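Local coordinates for protein putative peptidase (Bacteroides fragilis, PDB 5DYN) that forms part of a putative clostripain-family cysteine protease that probably activates the Bacteroides fragilis toxin by cleaving it, at residues A[35-38]-A[39-42]; A[106-109]-A[110-113]; A[95-98]-A[99-103]; A[89-92]-A[93-96]. One frame throughout, in Å; residues are numbered along the deposited sequence.

Contact 1: residues A[35-38]-A[39-42]; sequences DIEE and MKEG. With NA (sodium ion), chain E.
Along one turn of helix 29-43 the carboxylate of Glu-37 faces the ammonium of Lys-40, the two side chains running side by side. NZ of Lys-40 lies obliquely, out of the carboxylate plane and nearest OE2, and its weak salt bridge to OE2 of Glu-37 is 3.4 Å long. A bend at chi2 (-67°) turns the glutamate toward its extended partner; Glu-78 is the stronger partner of Lys-40 NZ. A second carboxylate, that of Glu-38, turns both oxygens to a sodium ion, unevenly, with OE1 of Glu-38 at 2.5 Å and OE2 at 3.0 Å. OD1 of Asp-35 binds the same ion at 2.4 Å, so the cation probably offsets two neighbouring negative charges. Water supplies one further ligand, and the carbonyls of Pro-61 and Ala-63 of a neighbouring chain supply two more. This helix connects parallel strands 16-23 and 51-58 in a beta-alpha-beta unit, with Met-39 packed against both. CG of Met-39 lies 3.1 Å from O of Asp-35, its chain extended. The helical main-chain bonds continue to Gly-42, whose N bonds O of Glu-38 at 2.9 Å. OD2 of Asp-35 accepts from Trp-116 NE1.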
ATOM      1  N   ASP A  35      12.343   6.887 -10.963  1.00 38.48           N
ATOM      2  CA  ASP A  35      10.978   6.407 -11.164  1.00 36.28           C
ATOM      3  C   ASP A  35      10.221   7.228 -12.203  1.00 41.84           C
ATOM      4  O   ASP A  35       9.580   6.668 -13.092  1.00 45.17           O
ATOM      5  CB  ASP A  35      10.216   6.414  -9.839  1.00 35.21           C
ATOM      6  CG  ASP A  35      10.590   5.251  -8.947  1.00 41.40           C
ATOM      7  OD1 ASP A  35      11.577   4.550  -9.263  1.00 37.36           O
ATOM      8  OD2 ASP A  35       9.900   5.043  -7.925  1.00 39.37           O
ATOM      9  N   ILE A  36      10.297   8.550 -12.090  1.00 38.02           N
ATOM     10  CA  ILE A  36       9.643   9.434 -13.049  1.00 44.71           C
ATOM     11  C   ILE A  36      10.177   9.187 -14.459  1.00 47.14           C
ATOM     12  O   ILE A  36       9.416   9.170 -15.427  1.00 48.96           O
ATOM     13  CB  ILE A  36       9.830  10.920 -12.674  1.00 39.98           C
ATOM     14  CG1 ILE A  36       9.163  11.214 -11.329  1.00 46.17           C
ATOM     15  CG2 ILE A  36       9.256  11.824 -13.755  1.00 46.11           C
ATOM     16  CD1 ILE A  36       9.098  12.690 -10.971  1.00 40.68           C
ATOM     17  N   GLU A  37      11.485   8.980 -14.570  1.00 41.74           N
ATOM     18  CA  GLU A  37      12.086   8.678 -15.863  1.00 43.42           C
ATOM     19  C   GLU A  37      11.615   7.314 -16.359  1.00 44.57           C
ATOM     20  O   GLU A  37      11.352   7.136 -17.549  1.00 43.79           O
ATOM     21  CB  GLU A  37      13.613   8.727 -15.776  1.00 43.10           C
ATOM     22  CG  GLU A  37      14.160  10.108 -15.417  1.00 58.74           C
ATOM     23  CD  GLU A  37      13.938  11.148 -16.508  1.00 61.57           C
ATOM     24  OE1 GLU A  37      13.666  10.765 -17.667  1.00 61.27           O
ATOM     25  OE2 GLU A  37      14.022  12.357 -16.200  1.00 63.28           O
ATOM     26  N   GLU A  38      11.495   6.361 -15.440  1.00 44.61           N
ATOM     27  CA  GLU A  38      10.956   5.046 -15.771  1.00 39.93           C
ATOM     28  C   GLU A  38       9.509   5.154 -16.250  1.00 42.59           C
ATOM     29  O   GLU A  38       9.059   4.370 -17.084  1.00 42.55           O
ATOM     30  CB  GLU A  38      11.039   4.112 -14.567  1.00 42.44           C
ATOM     31  CG  GLU A  38      12.446   3.695 -14.191  1.00 39.53           C
ATOM     32  CD  GLU A  38      12.482   2.875 -12.916  1.00 40.51           C
ATOM     33  OE1 GLU A  38      11.404   2.442 -12.454  1.00 39.42           O
ATOM     34  OE2 GLU A  38      13.584   2.673 -12.367  1.00 35.15           O
ATOM     35  N   MET A  39       8.786   6.131 -15.716  1.00 42.26           N
ATOM     36  CA  MET A  39       7.405   6.357 -16.121  1.00 45.33           C
ATOM     37  C   MET A  39       7.333   6.847 -17.564  1.00 46.51           C
ATOM     38  O   MET A  39       6.498   6.380 -18.339  1.00 47.93           O
ATOM     39  CB  MET A  39       6.728   7.356 -15.181  1.00 44.81           C
ATOM     40  CG  MET A  39       6.532   6.818 -13.778  1.00 49.68           C
ATOM     41  SD  MET A  39       5.933   8.022 -12.578  1.00 44.18           S
ATOM     42  CE  MET A  39       6.074   7.042 -11.082  1.00 41.32           C
ATOM     43  N   LYS A  40       8.206   7.786 -17.918  1.00 44.96           N
ATOM     44  CA  LYS A  40       8.287   8.277 -19.291  1.00 48.43           C
ATOM     45  C   LYS A  40       8.573   7.132 -20.250  1.00 46.56           C
ATOM     46  O   LYS A  40       7.914   6.986 -21.279  1.00 47.84           O
ATOM     47  CB  LYS A  40       9.375   9.343 -19.425  1.00 47.59           C
ATOM     48  CG  LYS A  40       9.110  10.618 -18.656  1.00 43.24           C
ATOM     49  CD  LYS A  40      10.274  11.576 -18.806  1.00 45.77           C
ATOM     50  CE  LYS A  40      10.162  12.727 -17.833  1.00 54.08           C
ATOM     51  NZ  LYS A  40      11.337  13.637 -17.922  1.00 58.54           N
ATOM     52  N   GLU A  41       9.566   6.324 -19.896  1.00 45.11           N
ATOM     53  CA  GLU A  41       9.943   5.157 -20.679  1.00 45.71           C
ATOM     54  C   GLU A  41       8.774   4.188 -20.839  1.00 49.85           C
ATOM     55  O   GLU A  41       8.529   3.671 -21.929  1.00 52.85           O
ATOM     56  CB  GLU A  41      11.131   4.456 -20.025  1.00 44.49           C
ATOM     57  CG  GLU A  41      11.450   3.085 -20.583  1.00 47.87           C
ATOM     58  CD  GLU A  41      12.776   2.559 -20.072  1.00 68.65           C
ATOM     59  OE1 GLU A  41      13.418   3.264 -19.262  1.00 64.23           O
ATOM     60  OE2 GLU A  41      13.172   1.442 -20.472  1.00 69.00           O
ATOM     61  N   GLY A  42       8.048   3.949 -19.750  1.00 48.83           N
ATOM     62  CA  GLY A  42       6.899   3.061 -19.786  1.00 43.84           C
ATOM     63  C   GLY A  42       5.742   3.680 -20.545  1.00 46.91           C
ATOM     64  O   GLY A  42       4.928   2.982 -21.149  1.00 45.58           O
TER
HETATM   65 NA    NA E 403      11.840   2.244 -10.013  1.00 41.11          NA
HETATM   66  O   HOH W   1      14.389   2.094  -9.965  1.00 35.06           O

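Contact 2: residues A[106-109]-A[110-113]; sequences YKAE and KYGM
From a nearly extended Ala-108 the chain turns at Glu-109 and straightens at Lys-110 into strand 110-116, so that Tyr-111 can reach back to the backbone of 106-109. The main bond joins N of Ala-108 to OH of Tyr-111, 2.9 Å long and close to straight, with an N-H...O angle of 164°. The tyrosine hydroxyl thus satisfies a main-chain N-H of the loop. With its ring set beside its own backbone N (chi1 -59°), Tyr-111 runs alongside Lys-107 in the same direction. CA of Lys-107 approaches the hydroxyl edge of the ring, 3.3 Å from OH of Tyr-111, and O of Tyr-106 also lies near the ring plane, at the CE1 edge, 4.0 Å from CE1 of Tyr-111. The methyl group of Ala-108 adds a looser apolar touch, CB to CE1 of Tyr-111 at 4.3 Å. Glu-109 and Lys-110 also lie side by side, their CG atoms 3.9 Å apart, but their charged ends find other partners. OE1 of Glu-109 accepts from Gly-14 N, while NZ of Lys-110 forms a salt bridge with Glu-76 of a neighbouring chain. Lys-110 and Gly-112 pair by backbone hydrogen bonds with the chain around strand 16-23, and Met-113 pairs with a strand of the neighbouring chain. This is the loop-to-strand junction by which the chain passes from helix 92-105 into strand 110-116, which runs parallel to 16-23 in a mixed sheet that continues across the interface, consistent with the caspase-like fold of clan CD peptidases.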
ATOM      1  N   TYR A 106      -9.043  15.698 -16.399  1.00 49.82           N
ATOM      2  CA  TYR A 106      -8.851  14.530 -17.249  1.00 51.44           C
ATOM      3  C   TYR A 106      -9.799  13.393 -16.897  1.00 46.10           C
ATOM      4  O   TYR A 106      -9.370  12.329 -16.454  1.00 54.44           O
ATOM      5  CB  TYR A 106      -7.399  14.053 -17.171  1.00 51.10           C
ATOM      6  CG  TYR A 106      -6.422  15.070 -17.711  1.00 51.00           C
ATOM      7  CD1 TYR A 106      -6.127  15.125 -19.067  1.00 52.25           C
ATOM      8  CD2 TYR A 106      -5.814  15.992 -16.870  1.00 46.29           C
ATOM      9  CE1 TYR A 106      -5.245  16.061 -19.569  1.00 47.96           C
ATOM     10  CE2 TYR A 106      -4.929  16.931 -17.361  1.00 46.57           C
ATOM     11  CZ  TYR A 106      -4.648  16.962 -18.710  1.00 45.54           C
ATOM     12  OH  TYR A 106      -3.769  17.895 -19.202  1.00 54.54           O
ATOM     13  N   LYS A 107     -11.092  13.630 -17.096  1.00 45.02           N
ATOM     14  CA  LYS A 107     -12.091  12.583 -16.939  1.00 48.98           C
ATOM     15  C   LYS A 107     -11.804  11.446 -17.911  1.00 47.48           C
ATOM     16  O   LYS A 107     -11.334  11.672 -19.025  1.00 44.57           O
ATOM     17  CB  LYS A 107     -13.503  13.134 -17.164  1.00 47.16           C
ATOM     18  CG  LYS A 107     -14.074  13.899 -15.979  1.00 51.80           C
ATOM     19  CD  LYS A 107     -14.312  15.363 -16.314  1.00 51.34           C
ATOM     20  CE  LYS A 107     -14.851  16.124 -15.111  1.00 53.96           C
ATOM     21  NZ  LYS A 107     -14.998  17.581 -15.384  1.00 54.43           N
ATOM     22  N   ALA A 108     -12.076  10.221 -17.480  1.00 44.78           N
ATOM     23  CA  ALA A 108     -11.860   9.059 -18.331  1.00 46.37           C
ATOM     24  C   ALA A 108     -12.862   7.957 -18.018  1.00 48.23           C
ATOM     25  O   ALA A 108     -13.719   8.110 -17.148  1.00 47.80           O
ATOM     26  CB  ALA A 108     -10.441   8.545 -18.172  1.00 50.40           C
ATOM     27  N   GLU A 109     -12.753   6.848 -18.742  1.00 55.23           N
ATOM     28  CA  GLU A 109     -13.610   5.696 -18.508  1.00 54.09           C
ATOM     29  C   GLU A 109     -13.233   5.012 -17.202  1.00 55.00           C
ATOM     30  O   GLU A 109     -14.100   4.622 -16.422  1.00 49.47           O
ATOM     31  CB  GLU A 109     -13.512   4.711 -19.672  1.00 53.33           C
ATOM     32  CG  GLU A 109     -14.240   3.403 -19.449  1.00 54.92           C
ATOM     33  CD  GLU A 109     -14.174   2.501 -20.663  1.00 69.29           C
ATOM     34  OE1 GLU A 109     -14.557   2.957 -21.761  1.00 75.58           O
ATOM     35  OE2 GLU A 109     -13.735   1.340 -20.522  1.00 75.11           O
ATOM     36  N   LYS A 110     -11.932   4.872 -16.969  1.00 55.11           N
ATOM     37  CA  LYS A 110     -11.434   4.263 -15.742  1.00 50.02           C
ATOM     38  C   LYS A 110     -10.428   5.172 -15.040  1.00 54.31           C
ATOM     39  O   LYS A 110      -9.866   6.086 -15.645  1.00 52.33           O
ATOM     40  CB  LYS A 110     -10.801   2.900 -16.037  1.00 48.34           C
ATOM     41  CG  LYS A 110     -11.722   1.951 -16.781  1.00 52.43           C
ATOM     42  CD  LYS A 110     -11.337   0.498 -16.573  1.00 56.61           C
ATOM     43  CE  LYS A 110     -12.357  -0.419 -17.227  1.00 62.40           C
ATOM     44  NZ  LYS A 110     -12.251  -1.821 -16.751  1.00 64.90           N
ATOM     45  N   TYR A 111     -10.207   4.914 -13.755  1.00 54.34           N
ATOM     46  CA  TYR A 111      -9.270   5.701 -12.966  1.00 41.37           C
ATOM     47  C   TYR A 111      -8.372   4.812 -12.118  1.00 41.70           C
ATOM     48  O   TYR A 111      -8.682   3.649 -11.867  1.00 37.75           O
ATOM     49  CB  TYR A 111     -10.020   6.684 -12.066  1.00 36.45           C
ATOM     50  CG  TYR A 111     -10.904   7.649 -12.817  1.00 47.03           C
ATOM     51  CD1 TYR A 111     -10.374   8.783 -13.418  1.00 46.76           C
ATOM     52  CD2 TYR A 111     -12.270   7.427 -12.925  1.00 48.12           C
ATOM     53  CE1 TYR A 111     -11.181   9.672 -14.105  1.00 49.07           C
ATOM     54  CE2 TYR A 111     -13.085   8.308 -13.611  1.00 44.05           C
ATOM     55  CZ  TYR A 111     -12.537   9.428 -14.198  1.00 44.54           C
ATOM     56  OH  TYR A 111     -13.344  10.307 -14.882  1.00 50.40           O
ATOM     57  N   GLY A 112      -7.253   5.378 -11.681  1.00 41.86           N
ATOM     58  CA  GLY A 112      -6.351   4.701 -10.773  1.00 37.29           C
ATOM     59  C   GLY A 112      -5.502   5.733 -10.061  1.00 42.99           C
ATOM     60  O   GLY A 112      -5.343   6.855 -10.550  1.00 38.13           O
ATOM     61  N   MET A 113      -4.968   5.373  -8.900  1.00 38.37           N
ATOM     62  CA  MET A 113      -4.064   6.277  -8.206  1.00 40.27           C
ATOM     63  C   MET A 113      -2.887   5.522  -7.606  1.00 40.62           C
ATOM     64  O   MET A 113      -3.045   4.430  -7.051  1.00 33.96           O
ATOM     65  CB  MET A 113      -4.801   7.064  -7.118  1.00 37.96           C
ATOM     66  CG  MET A 113      -4.064   8.331  -6.695  1.00 41.44           C
ATOM     67  SD  MET A 113      -4.940   9.346  -5.491  1.00 39.97           S
ATOM     68  CE  MET A 113      -6.547   9.463  -6.259  1.00 49.88           C
TER

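Contact 3: residues A[95-98]-A[99-103]; sequences MKKV and ISTAF
Apolar contact first: Met-95 and Ile-99, one helical turn apart, cross obliquely, CG of Met-95 lying 3.6 Å from CD1 of Ile-99. With CG1 beside its own backbone N (chi1 -70°), Ile-99 is turned back toward the preceding turn, CG1 lying 3.1 Å from O of Met-95. The other branch, CG2 of Ile-99, meets the edge of the Phe-103 ring in its plane. Backbone bonds of helix 92-105 form the second group, as in the 2.8 Å bond from N of Ile-99 to O of Met-95. Two side-chain hydroxyls make the third. OG of Ser-100 donates to O of Lys-96 over 3.0 Å, from well above the carbonyl plane (41°), and OG1 of Thr-101 donates to O of Lys-97 over 2.8 Å. Each of these carbonyls also takes the N-H of the same residue; at Lys-97 O the hydroxyl and the N-H of Thr-101 arrive from opposite faces. The buried side of the helix rests on the sheet through Ile-99 on Met-113, Val-98 on Tyr-56 and Ala-102 on Leu-19. Chemically, the hydroxyls turn back on the helix that carries them: their donor needs are met by carbonyls one turn earlier, and each of those oxygens is gripped by two bonds.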
ATOM      1  N   MET A  95      -3.866  17.331  -0.732  1.00 33.73           N
ATOM      2  CA  MET A  95      -4.084  16.164  -1.579  1.00 35.23           C
ATOM      3  C   MET A  95      -5.416  16.273  -2.316  1.00 35.49           C
ATOM      4  O   MET A  95      -5.508  15.928  -3.493  1.00 36.75           O
ATOM      5  CB  MET A  95      -4.037  14.877  -0.752  1.00 32.40           C
ATOM      6  CG  MET A  95      -4.387  13.628  -1.541  1.00 36.15           C
ATOM      7  SD  MET A  95      -4.072  12.092  -0.651  1.00 40.12           S
ATOM      8  CE  MET A  95      -2.311  11.912  -0.906  1.00 38.27           C
ATOM      9  N   LYS A  96      -6.439  16.761  -1.617  1.00 37.63           N
ATOM     10  CA  LYS A  96      -7.755  16.987  -2.211  1.00 40.78           C
ATOM     11  C   LYS A  96      -7.672  17.902  -3.424  1.00 38.02           C
ATOM     12  O   LYS A  96      -8.224  17.592  -4.481  1.00 37.88           O
ATOM     13  CB  LYS A  96      -8.715  17.593  -1.187  1.00 42.70           C
ATOM     14  CG  LYS A  96      -9.445  16.590  -0.320  1.00 39.08           C
ATOM     15  CD  LYS A  96     -10.402  17.310   0.611  1.00 42.00           C
ATOM     16  CE  LYS A  96     -11.050  16.360   1.599  1.00 45.51           C
ATOM     17  NZ  LYS A  96     -11.954  17.086   2.537  1.00 58.25           N
ATOM     18  N   LYS A  97      -6.987  19.030  -3.261  1.00 32.83           N
ATOM     19  CA  LYS A  97      -6.822  19.999  -4.342  1.00 39.02           C
ATOM     20  C   LYS A  97      -6.150  19.378  -5.565  1.00 41.48           C
ATOM     21  O   LYS A  97      -6.579  19.600  -6.698  1.00 46.98           O
ATOM     22  CB  LYS A  97      -6.011  21.208  -3.868  1.00 40.71           C
ATOM     23  CG  LYS A  97      -5.609  22.147  -4.993  1.00 51.03           C
ATOM     24  CD  LYS A  97      -4.892  23.391  -4.484  1.00 57.32           C
ATOM     25  CE  LYS A  97      -4.473  24.288  -5.647  1.00 65.55           C
ATOM     26  NZ  LYS A  97      -3.836  25.563  -5.204  1.00 58.00           N
ATOM     27  N   VAL A  98      -5.099  18.599  -5.327  1.00 40.35           N
ATOM     28  CA  VAL A  98      -4.358  17.960  -6.409  1.00 35.65           C
ATOM     29  C   VAL A  98      -5.213  16.896  -7.083  1.00 37.91           C
ATOM     30  O   VAL A  98      -5.273  16.823  -8.312  1.00 36.34           O
ATOM     31  CB  VAL A  98      -3.047  17.334  -5.900  1.00 35.22           C
ATOM     32  CG1 VAL A  98      -2.343  16.586  -7.018  1.00 27.19           C
ATOM     33  CG2 VAL A  98      -2.139  18.408  -5.325  1.00 27.82           C
ATOM     34  N   ILE A  99      -5.883  16.079  -6.274  1.00 37.32           N
ATOM     35  CA  ILE A  99      -6.786  15.055  -6.795  1.00 37.73           C
ATOM     36  C   ILE A  99      -7.883  15.675  -7.660  1.00 41.97           C
ATOM     37  O   ILE A  99      -8.147  15.207  -8.771  1.00 36.75           O
ATOM     38  CB  ILE A  99      -7.441  14.245  -5.661  1.00 38.78           C
ATOM     39  CG1 ILE A  99      -6.413  13.352  -4.967  1.00 43.65           C
ATOM     40  CG2 ILE A  99      -8.559  13.384  -6.206  1.00 39.47           C
ATOM     41  CD1 ILE A  99      -6.993  12.562  -3.811  1.00 35.63           C
ATOM     42  N   SER A 100      -8.510  16.727  -7.138  1.00 40.59           N
ATOM     43  CA  SER A 100      -9.564  17.443  -7.851  1.00 40.45           C
ATOM     44  C   SER A 100      -9.074  17.975  -9.189  1.00 42.25           C
ATOM     45  O   SER A 100      -9.704  17.746 -10.218  1.00 45.72           O
ATOM     46  CB  SER A 100     -10.103  18.594  -7.003  1.00 32.05           C
ATOM     47  OG  SER A 100     -10.857  18.108  -5.909  1.00 51.57           O
ATOM     48  N   THR A 101      -7.949  18.681  -9.168  1.00 40.42           N
ATOM     49  CA  THR A 101      -7.363  19.221 -10.390  1.00 39.65           C
ATOM     50  C   THR A 101      -7.056  18.113 -11.390  1.00 41.02           C
ATOM     51  O   THR A 101      -7.372  18.223 -12.575  1.00 45.97           O
ATOM     52  CB  THR A 101      -6.070  20.002 -10.099  1.00 33.76           C
ATOM     53  OG1 THR A 101      -6.336  21.036  -9.144  1.00 41.48           O
ATOM     54  CG2 THR A 101      -5.525  20.620 -11.375  1.00 39.28           C
ATOM     55  N   ALA A 102      -6.458  17.036 -10.896  1.00 35.43           N
ATOM     56  CA  ALA A 102      -6.008  15.946 -11.748  1.00 38.66           C
ATOM     57  C   ALA A 102      -7.143  15.260 -12.511  1.00 45.03           C
ATOM     58  O   ALA A 102      -7.066  15.090 -13.729  1.00 44.57           O
ATOM     59  CB  ALA A 102      -5.247  14.920 -10.919  1.00 37.69           C
ATOM     60  N   PHE A 103      -8.191  14.868 -11.797  1.00 43.91           N
ATOM     61  CA  PHE A 103      -9.239  14.048 -12.393  1.00 43.32           C
ATOM     62  C   PHE A 103     -10.329  14.863 -13.079  1.00 47.19           C
ATOM     63  O   PHE A 103     -10.910  14.409 -14.066  1.00 49.67           O
ATOM     64  CB  PHE A 103      -9.860  13.139 -11.334  1.00 43.25           C
ATOM     65  CG  PHE A 103      -8.935  12.065 -10.849  1.00 44.22           C
ATOM     66  CD1 PHE A 103      -8.599  11.003 -11.671  1.00 43.32           C
ATOM     67  CD2 PHE A 103      -8.397  12.115  -9.574  1.00 46.82           C
ATOM     68  CE1 PHE A 103      -7.746  10.005 -11.232  1.00 40.78           C
ATOM     69  CE2 PHE A 103      -7.542  11.122  -9.130  1.00 43.67           C
ATOM     70  CZ  PHE A 103      -7.217  10.065  -9.961  1.00 33.99           C
TER

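Contact 4: residues A[89-92]-A[93-96]; sequences SADA and NVMK
Asp-91, at the N-cap position of helix 92-105, accepts from two main-chain N-H groups with OD2, one bond being weak. The bond from N of Val-94 is 3.3 Å long with an N-H...O angle of 150°, meeting OD2 on the anti side and 25° out of the carboxylate plane; that from N of Asn-93, 3.2 Å to the same OD2, is the weak one. CG of Asp-91 stands opposite its backbone N (chi1 179°), which swings the carboxylate over the first turn. The Asp-91 and Val-94 side chains cross at about a right angle, CG2 of Val-94 lying 3.8 Å from CB of Asp-91. The i to i+4 bonds of the helix begin at once: N of Met-95 bonds O of Asp-91 at 3.0 Å, and N of Lys-96 bonds O of Ala-92 at 2.7 Å. One step out, CG1 of Val-94 packs 4.1 Å from CA of Ser-89. Ser-89 is itself held by Asp-58 and Tyr-56 through OG, and by Asp-5 of a neighbouring chain through N. Since the cap carboxylate sits at the partly positive N-terminal end of the helix, its negative charge is probably stabilised there, while early N-H groups that lack a carbonyl one turn before them gain an acceptor.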
ATOM      1  N   SER A  89       2.511  18.088   1.442  1.00 34.51           N
ATOM      2  CA  SER A  89       1.784  17.213   0.529  1.00 34.05           C
ATOM      3  C   SER A  89       1.143  16.034   1.262  1.00 33.26           C
ATOM      4  O   SER A  89       0.393  15.257   0.670  1.00 33.68           O
ATOM      5  CB  SER A  89       2.716  16.708  -0.571  1.00 28.82           C
ATOM      6  OG  SER A  89       3.321  17.796  -1.246  1.00 31.16           O
ATOM      7  N   ALA A  90       1.445  15.910   2.551  1.00 37.90           N
ATOM      8  CA  ALA A  90       0.844  14.879   3.388  1.00 35.55           C
ATOM      9  C   ALA A  90      -0.395  15.420   4.092  1.00 38.20           C
ATOM     10  O   ALA A  90      -0.964  14.763   4.965  1.00 38.54           O
ATOM     11  CB  ALA A  90       1.849  14.361   4.405  1.00 34.64           C
ATOM     12  N   ASP A  91      -0.802  16.627   3.706  1.00 35.50           N
ATOM     13  CA  ASP A  91      -2.020  17.235   4.228  1.00 33.45           C
ATOM     14  C   ASP A  91      -3.203  16.865   3.342  1.00 36.76           C
ATOM     15  O   ASP A  91      -3.089  16.857   2.116  1.00 37.42           O
ATOM     16  CB  ASP A  91      -1.871  18.754   4.319  1.00 39.90           C
ATOM     17  CG  ASP A  91      -3.127  19.434   4.823  1.00 38.03           C
ATOM     18  OD1 ASP A  91      -3.400  19.343   6.038  1.00 42.40           O
ATOM     19  OD2 ASP A  91      -3.836  20.065   4.010  1.00 42.92           O
ATOM     20  N   ALA A  92      -4.336  16.558   3.968  1.00 39.96           N
ATOM     21  CA  ALA A  92      -5.500  16.051   3.247  1.00 39.89           C
ATOM     22  C   ALA A  92      -6.049  17.062   2.247  1.00 39.41           C
ATOM     23  O   ALA A  92      -6.348  16.717   1.104  1.00 41.72           O
ATOM     24  CB  ALA A  92      -6.589  15.640   4.228  1.00 38.22           C
ATOM     25  N   ASN A  93      -6.181  18.312   2.672  1.00 39.57           N
ATOM     26  CA  ASN A  93      -6.751  19.330   1.801  1.00 41.61           C
ATOM     27  C   ASN A  93      -5.834  19.657   0.626  1.00 45.23           C
ATOM     28  O   ASN A  93      -6.306  19.995  -0.459  1.00 44.22           O
ATOM     29  CB  ASN A  93      -7.075  20.588   2.602  1.00 44.79           C
ATOM     30  CG  ASN A  93      -8.246  20.382   3.542  1.00 52.74           C
ATOM     31  OD1 ASN A  93      -9.129  19.565   3.275  1.00 54.37           O
ATOM     32  ND2 ASN A  93      -8.259  21.117   4.647  1.00 65.41           N
ATOM     33  N   VAL A  94      -4.527  19.542   0.841  1.00 37.65           N
ATOM     34  CA  VAL A  94      -3.573  19.691  -0.249  1.00 37.30           C
ATOM     35  C   VAL A  94      -3.747  18.551  -1.249  1.00 41.01           C
ATOM     36  O   VAL A  94      -3.781  18.774  -2.461  1.00 37.91           O
ATOM     37  CB  VAL A  94      -2.118  19.711   0.255  1.00 39.30           C
ATOM     38  CG1 VAL A  94      -1.147  19.699  -0.920  1.00 33.16           C
ATOM     39  CG2 VAL A  94      -1.882  20.925   1.141  1.00 39.41           C
ATOM     40  N   MET A  95      -3.866  17.331  -0.732  1.00 33.73           N
ATOM     41  CA  MET A  95      -4.084  16.164  -1.579  1.00 35.23           C
ATOM     42  C   MET A  95      -5.416  16.273  -2.316  1.00 35.49           C
ATOM     43  O   MET A  95      -5.508  15.928  -3.493  1.00 36.75           O
ATOM     44  CB  MET A  95      -4.037  14.877  -0.752  1.00 32.40           C
ATOM     45  CG  MET A  95      -4.387  13.628  -1.541  1.00 36.15           C
ATOM     46  SD  MET A  95      -4.072  12.092  -0.651  1.00 40.12           S
ATOM     47  CE  MET A  95      -2.311  11.912  -0.906  1.00 38.27           C
ATOM     48  N   LYS A  96      -6.439  16.761  -1.617  1.00 37.63           N
ATOM     49  CA  LYS A  96      -7.755  16.987  -2.211  1.00 40.78           C
ATOM     50  C   LYS A  96      -7.672  17.902  -3.424  1.00 38.02           C
ATOM     51  O   LYS A  96      -8.224  17.592  -4.481  1.00 37.88           O
ATOM     52  CB  LYS A  96      -8.715  17.593  -1.187  1.00 42.70           C
ATOM     53  CG  LYS A  96      -9.445  16.590  -0.320  1.00 39.08           C
ATOM     54  CD  LYS A  96     -10.402  17.310   0.611  1.00 42.00           C
ATOM     55  CE  LYS A  96     -11.050  16.360   1.599  1.00 45.51           C
ATOM     56  NZ  LYS A  96     -11.954  17.086   2.537  1.00 58.25           N
TER

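Contact 4 is the loop, N-cap and first turn of helix 92-105, and contact 3 carries the helix on from the shared Met-95 and Lys-96; their centres lie 9 Å apart. Contact 2 takes the chain from the far end of that helix into strand 110-116 and touches contact 3: the rings of Phe-103 and Tyr-111 meet nearly perpendicular, with CD1 of Tyr-111 3.3 Å from CD1 of Phe-103. Contact 1 belongs to the other helix, its centre about 22 Å from that of contact 3, across the chain's centre. Both regions lie near sodium: contact 1 supplies ligands to one ion, whereas the side chain of Ser-89 in contact 4 lies about 4 Å from another and bonds Asp-58, a ligand of two.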